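Local atomic coordinates of glucose-6-phosphate 1-dehydrogenase (Mycobacterium avium, PDB entry 4LGV), a protein that probably catalyses the NADP-dependent oxidation of glucose 6-phosphate to 6-phosphogluconolactone, the first step of the pentose phosphate pathway. Residues A286-Y300 against S313-N327. Numbering follows the deposited sequence.
Sequences AMPSLDPEHCVRGQY and STTETYVALRTEIDN
Strands 295-300 and 318-323 run antiparallel, their axes 164° apart, with Val-296/Ala-320 and Gly-298/Tyr-318 as hydrogen-bonded pairs; Val-296 N reaches Ala-320 O at 2.7 Å. Beyond the second pair the regular register breaks: Gly-298 O accepts from Thr-317 N at 2.8 Å and only weakly from Tyr-318 N, so Thr-317 and Tyr-318 both face Gly-298 in a classic beta bulge. Two side chains of 295-300 tie down the approach to it. Arg-297, bent at chi3, brings NH2 2.8 Å from Thr-314 O and 2.9 Å from Glu-316 OE1; the latter salt bridge is skewed, with guanidinium and carboxylate planes 58° apart and Glu-316 CB lying over one guanidinium face. Ser-452 O takes Arg-297 NH1, and Val-248 N donates to Glu-316 OE2. Gln-299, CG anti to the backbone N (chi1 -164°), extends its amide so that NE2 gives 3.0 Å bonds to both Ser-313 O and Thr-315 O. Both acceptors lie in the amide plane, which should fix its rotation. Thr-317 OG1 accepts from Tyr-300 N and also bonds Tyr-457 OH. The other end combines apolar packing with a backbone bond from Asp-326 N to Ala-286 O: Leu-290 CD2 lies 3.8 Å from Leu-321 CD1, their side chains crossing nearly at right angles, while Met-287 CG meets Ile-325 CG1 at 3.7 Å. Covered by helix 466-470 on Val-296, Tyr-318 and Ala-320 and by helix 246-264 on Val-319, this bulged antiparallel pair belongs to the large mixed sheet of the C-terminal domain of the glucose-6-phosphate dehydrogenase fold, between strands 454-457 and 335-340.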
# COMPACT_ATOMS: atom_id res chain seq x y z
N ALA A 286 23.35 -3.85 -0.27
CA ALA A 286 22.30 -4.72 0.22
C ALA A 286 22.26 -6.00 -0.60
O ALA A 286 21.34 -6.82 -0.43
CB ALA A 286 20.92 -4.03 0.14
N MET A 287 23.23 -6.17 -1.49
CA MET A 287 23.30 -7.39 -2.29
C MET A 287 24.35 -8.35 -1.71
O MET A 287 25.49 -7.99 -1.53
CB MET A 287 23.69 -7.08 -3.75
CG MET A 287 22.66 -6.24 -4.52
SD MET A 287 23.04 -5.86 -6.24
CE MET A 287 22.90 -7.49 -7.01
N PRO A 288 23.98 -9.60 -1.48
CA PRO A 288 24.96 -10.60 -1.10
C PRO A 288 25.83 -10.98 -2.30
O PRO A 288 25.43 -10.82 -3.45
CB PRO A 288 24.09 -11.79 -0.67
CG PRO A 288 22.84 -11.66 -1.44
CD PRO A 288 22.66 -10.18 -1.74
N SER A 289 27.01 -11.49 -2.01
CA SER A 289 27.87 -12.02 -3.05
C SER A 289 27.19 -13.18 -3.79
O SER A 289 26.40 -13.90 -3.23
CB SER A 289 29.21 -12.43 -2.44
OG SER A 289 29.03 -13.39 -1.43
N LEU A 290 27.53 -13.34 -5.06
CA LEU A 290 26.92 -14.40 -5.86
C LEU A 290 27.22 -15.80 -5.30
O LEU A 290 28.32 -16.04 -4.78
CB LEU A 290 27.40 -14.33 -7.30
CG LEU A 290 27.10 -13.09 -8.09
CD1 LEU A 290 27.73 -13.20 -9.45
CD2 LEU A 290 25.60 -12.92 -8.23
N ASP A 291 26.21 -16.67 -5.43
CA ASP A 291 26.34 -18.11 -5.21
C ASP A 291 26.83 -18.83 -6.51
O ASP A 291 26.08 -18.96 -7.47
CB ASP A 291 24.99 -18.69 -4.80
CG ASP A 291 25.09 -20.17 -4.37
OD1 ASP A 291 26.15 -20.80 -4.61
OD2 ASP A 291 24.12 -20.66 -3.76
N PRO A 292 28.08 -19.32 -6.53
CA PRO A 292 28.61 -20.00 -7.75
C PRO A 292 27.77 -21.20 -8.24
O PRO A 292 27.85 -21.52 -9.41
CB PRO A 292 30.02 -20.48 -7.32
CG PRO A 292 30.34 -19.64 -6.13
CD PRO A 292 29.03 -19.39 -5.42
N GLU A 293 27.00 -21.83 -7.35
CA GLU A 293 26.13 -22.95 -7.71
C GLU A 293 24.92 -22.49 -8.47
O GLU A 293 24.23 -23.28 -9.07
CB GLU A 293 25.64 -23.73 -6.46
CG GLU A 293 26.72 -24.15 -5.47
CD GLU A 293 27.81 -25.03 -6.07
OE1 GLU A 293 27.54 -25.68 -7.11
OE2 GLU A 293 28.93 -25.06 -5.51
N HIS A 294 24.62 -21.20 -8.41
CA HIS A 294 23.50 -20.65 -9.16
C HIS A 294 24.01 -19.81 -10.34
O HIS A 294 23.36 -18.82 -10.75
CB HIS A 294 22.60 -19.81 -8.22
CG HIS A 294 21.83 -20.63 -7.22
ND1 HIS A 294 21.31 -21.88 -7.50
CD2 HIS A 294 21.55 -20.38 -5.92
CE1 HIS A 294 20.73 -22.36 -6.41
NE2 HIS A 294 20.87 -21.47 -5.44
N CYS A 295 25.21 -20.15 -10.82
CA CYS A 295 25.83 -19.46 -11.91
C CYS A 295 26.22 -20.47 -13.01
O CYS A 295 26.90 -21.46 -12.75
CB CYS A 295 27.05 -18.69 -11.44
SG CYS A 295 27.90 -17.79 -12.77
N VAL A 296 25.78 -20.20 -14.23
CA VAL A 296 26.00 -21.08 -15.36
C VAL A 296 26.89 -20.38 -16.38
O VAL A 296 26.58 -19.26 -16.85
CB VAL A 296 24.65 -21.46 -16.00
CG1 VAL A 296 24.84 -22.14 -17.34
CG2 VAL A 296 23.87 -22.37 -15.06
N ARG A 297 27.97 -21.05 -16.77
CA ARG A 297 28.95 -20.46 -17.67
C ARG A 297 28.93 -21.19 -19.00
O ARG A 297 28.93 -22.42 -19.04
CB ARG A 297 30.33 -20.52 -17.07
CG ARG A 297 30.45 -19.64 -15.86
CD ARG A 297 31.72 -19.89 -15.10
NE ARG A 297 32.87 -19.36 -15.81
CZ ARG A 297 33.82 -20.07 -16.42
NH1 ARG A 297 33.81 -21.40 -16.46
NH2 ARG A 297 34.82 -19.41 -17.02
N GLY A 298 28.92 -20.41 -20.08
CA GLY A 298 28.86 -20.96 -21.41
C GLY A 298 29.98 -20.47 -22.30
O GLY A 298 30.58 -19.43 -22.05
N GLN A 299 30.23 -21.24 -23.37
CA GLN A 299 31.23 -20.91 -24.36
C GLN A 299 30.74 -21.37 -25.71
O GLN A 299 30.41 -22.55 -25.89
CB GLN A 299 32.54 -21.61 -24.05
CG GLN A 299 33.73 -21.05 -24.78
CD GLN A 299 34.92 -21.97 -24.62
OE1 GLN A 299 35.04 -22.97 -25.35
NE2 GLN A 299 35.81 -21.66 -23.67
N TYR A 300 30.66 -20.44 -26.65
CA TYR A 300 30.09 -20.79 -27.92
C TYR A 300 31.07 -21.69 -28.74
O TYR A 300 32.29 -21.52 -28.68
CB TYR A 300 29.63 -19.54 -28.67
CG TYR A 300 30.70 -18.64 -29.26
CD1 TYR A 300 31.30 -18.94 -30.49
CD2 TYR A 300 30.99 -17.41 -28.67
CE1 TYR A 300 32.22 -18.06 -31.08
CE2 TYR A 300 31.90 -16.53 -29.23
CZ TYR A 300 32.53 -16.85 -30.43
OH TYR A 300 33.42 -15.95 -30.94
N SER A 313 40.90 -23.12 -23.82
CA SER A 313 40.32 -22.05 -22.97
C SER A 313 39.08 -22.49 -22.21
O SER A 313 38.20 -23.14 -22.77
CB SER A 313 39.92 -20.85 -23.83
OG SER A 313 39.32 -19.84 -23.04
N THR A 314 38.99 -22.12 -20.94
CA THR A 314 37.74 -22.29 -20.19
C THR A 314 37.08 -20.94 -19.92
O THR A 314 36.26 -20.83 -19.02
CB THR A 314 37.96 -23.05 -18.87
OG1 THR A 314 38.97 -22.38 -18.11
CG2 THR A 314 38.38 -24.51 -19.15
N THR A 315 37.45 -19.91 -20.70
CA THR A 315 36.84 -18.57 -20.57
C THR A 315 35.41 -18.59 -21.10
O THR A 315 35.12 -19.19 -22.15
CB THR A 315 37.66 -17.53 -21.34
OG1 THR A 315 38.99 -17.49 -20.80
CG2 THR A 315 37.05 -16.16 -21.22
N GLU A 316 34.51 -17.93 -20.36
CA GLU A 316 33.07 -17.95 -20.71
C GLU A 316 32.78 -16.81 -21.66
O GLU A 316 33.28 -15.71 -21.50
CB GLU A 316 32.20 -17.89 -19.45
CG GLU A 316 32.00 -16.50 -18.76
CD GLU A 316 33.21 -16.00 -17.97
OE1 GLU A 316 34.26 -16.68 -17.95
OE2 GLU A 316 33.11 -14.90 -17.38
N THR A 317 31.98 -17.09 -22.68
CA THR A 317 31.42 -16.06 -23.53
C THR A 317 29.97 -15.81 -23.15
O THR A 317 29.32 -14.99 -23.79
CB THR A 317 31.44 -16.49 -25.01
OG1 THR A 317 30.66 -17.68 -25.16
CG2 THR A 317 32.85 -16.72 -25.49
N TYR A 318 29.45 -16.56 -22.18
CA TYR A 318 28.04 -16.48 -21.74
C TYR A 318 27.97 -16.74 -20.26
O TYR A 318 28.73 -17.57 -19.76
CB TYR A 318 27.18 -17.53 -22.43
CG TYR A 318 25.74 -17.66 -21.94
CD1 TYR A 318 25.45 -18.34 -20.75
CD2 TYR A 318 24.68 -17.15 -22.66
CE1 TYR A 318 24.16 -18.48 -20.29
CE2 TYR A 318 23.37 -17.27 -22.20
CZ TYR A 318 23.11 -17.93 -21.01
OH TYR A 318 21.83 -18.10 -20.54
N VAL A 319 27.09 -16.01 -19.55
CA VAL A 319 26.80 -16.29 -18.14
C VAL A 319 25.35 -16.12 -17.84
O VAL A 319 24.74 -15.17 -18.28
CB VAL A 319 27.37 -15.27 -17.15
CG1 VAL A 319 28.07 -15.98 -15.99
CG2 VAL A 319 28.29 -14.30 -17.83
N ALA A 320 24.83 -16.97 -16.97
CA ALA A 320 23.53 -16.79 -16.41
C ALA A 320 23.66 -16.98 -14.92
O ALA A 320 24.38 -17.87 -14.48
CB ALA A 320 22.56 -17.77 -16.99
N LEU A 321 23.00 -16.12 -14.14
CA LEU A 321 23.18 -16.12 -12.70
C LEU A 321 21.95 -15.64 -11.94
O LEU A 321 21.03 -15.06 -12.51
CB LEU A 321 24.39 -15.29 -12.32
CG LEU A 321 24.32 -13.79 -12.61
CD1 LEU A 321 23.60 -12.98 -11.50
CD2 LEU A 321 25.72 -13.23 -12.81
N ARG A 322 21.93 -15.92 -10.65
CA ARG A 322 20.87 -15.49 -9.78
C ARG A 322 21.46 -14.61 -8.71
O ARG A 322 22.45 -14.97 -8.11
CB ARG A 322 20.17 -16.70 -9.12
CG ARG A 322 19.04 -16.32 -8.15
CD ARG A 322 18.38 -17.59 -7.60
NE ARG A 322 17.23 -17.30 -6.74
CZ ARG A 322 16.21 -18.14 -6.48
NH1 ARG A 322 16.14 -19.36 -7.01
NH2 ARG A 322 15.23 -17.76 -5.67
N THR A 323 20.79 -13.50 -8.43
CA THR A 323 21.16 -12.63 -7.33
C THR A 323 19.89 -12.04 -6.68
O THR A 323 18.76 -12.50 -6.93
CB THR A 323 22.11 -11.52 -7.83
OG1 THR A 323 22.52 -10.73 -6.73
CG2 THR A 323 21.41 -10.64 -8.84
N GLU A 324 20.09 -11.09 -5.79
CA GLU A 324 18.98 -10.51 -5.06
C GLU A 324 19.43 -9.19 -4.42
O GLU A 324 20.63 -8.94 -4.27
CB GLU A 324 18.47 -11.47 -3.96
CG GLU A 324 19.48 -11.70 -2.87
CD GLU A 324 19.02 -12.54 -1.68
OE1 GLU A 324 18.00 -12.24 -1.02
OE2 GLU A 324 19.75 -13.48 -1.38
N ILE A 325 18.46 -8.39 -4.04
CA ILE A 325 18.70 -7.13 -3.30
C ILE A 325 17.88 -7.20 -2.00
O ILE A 325 16.65 -7.17 -2.03
CB ILE A 325 18.27 -5.93 -4.13
CG1 ILE A 325 19.08 -5.86 -5.41
CG2 ILE A 325 18.46 -4.64 -3.36
CD1 ILE A 325 18.51 -4.88 -6.42
N ASP A 326 18.57 -7.35 -0.89
CA ASP A 326 17.94 -7.70 0.38
C ASP A 326 17.59 -6.47 1.21
O ASP A 326 18.11 -6.27 2.31
CB ASP A 326 18.86 -8.65 1.18
CG ASP A 326 18.18 -9.26 2.38
OD1 ASP A 326 16.95 -9.51 2.36
OD2 ASP A 326 18.92 -9.48 3.39
N ASN A 327 16.66 -5.67 0.69
CA ASN A 327 16.23 -4.46 1.40
C ASN A 327 14.71 -4.34 1.44
O ASN A 327 14.02 -5.27 1.04
CB ASN A 327 16.93 -3.26 0.83
CG ASN A 327 16.44 -2.86 -0.57
OD1 ASN A 327 15.47 -3.38 -1.10
ND2 ASN A 327 17.15 -1.91 -1.16
O HOH W 1 23.84 -12.23 -5.31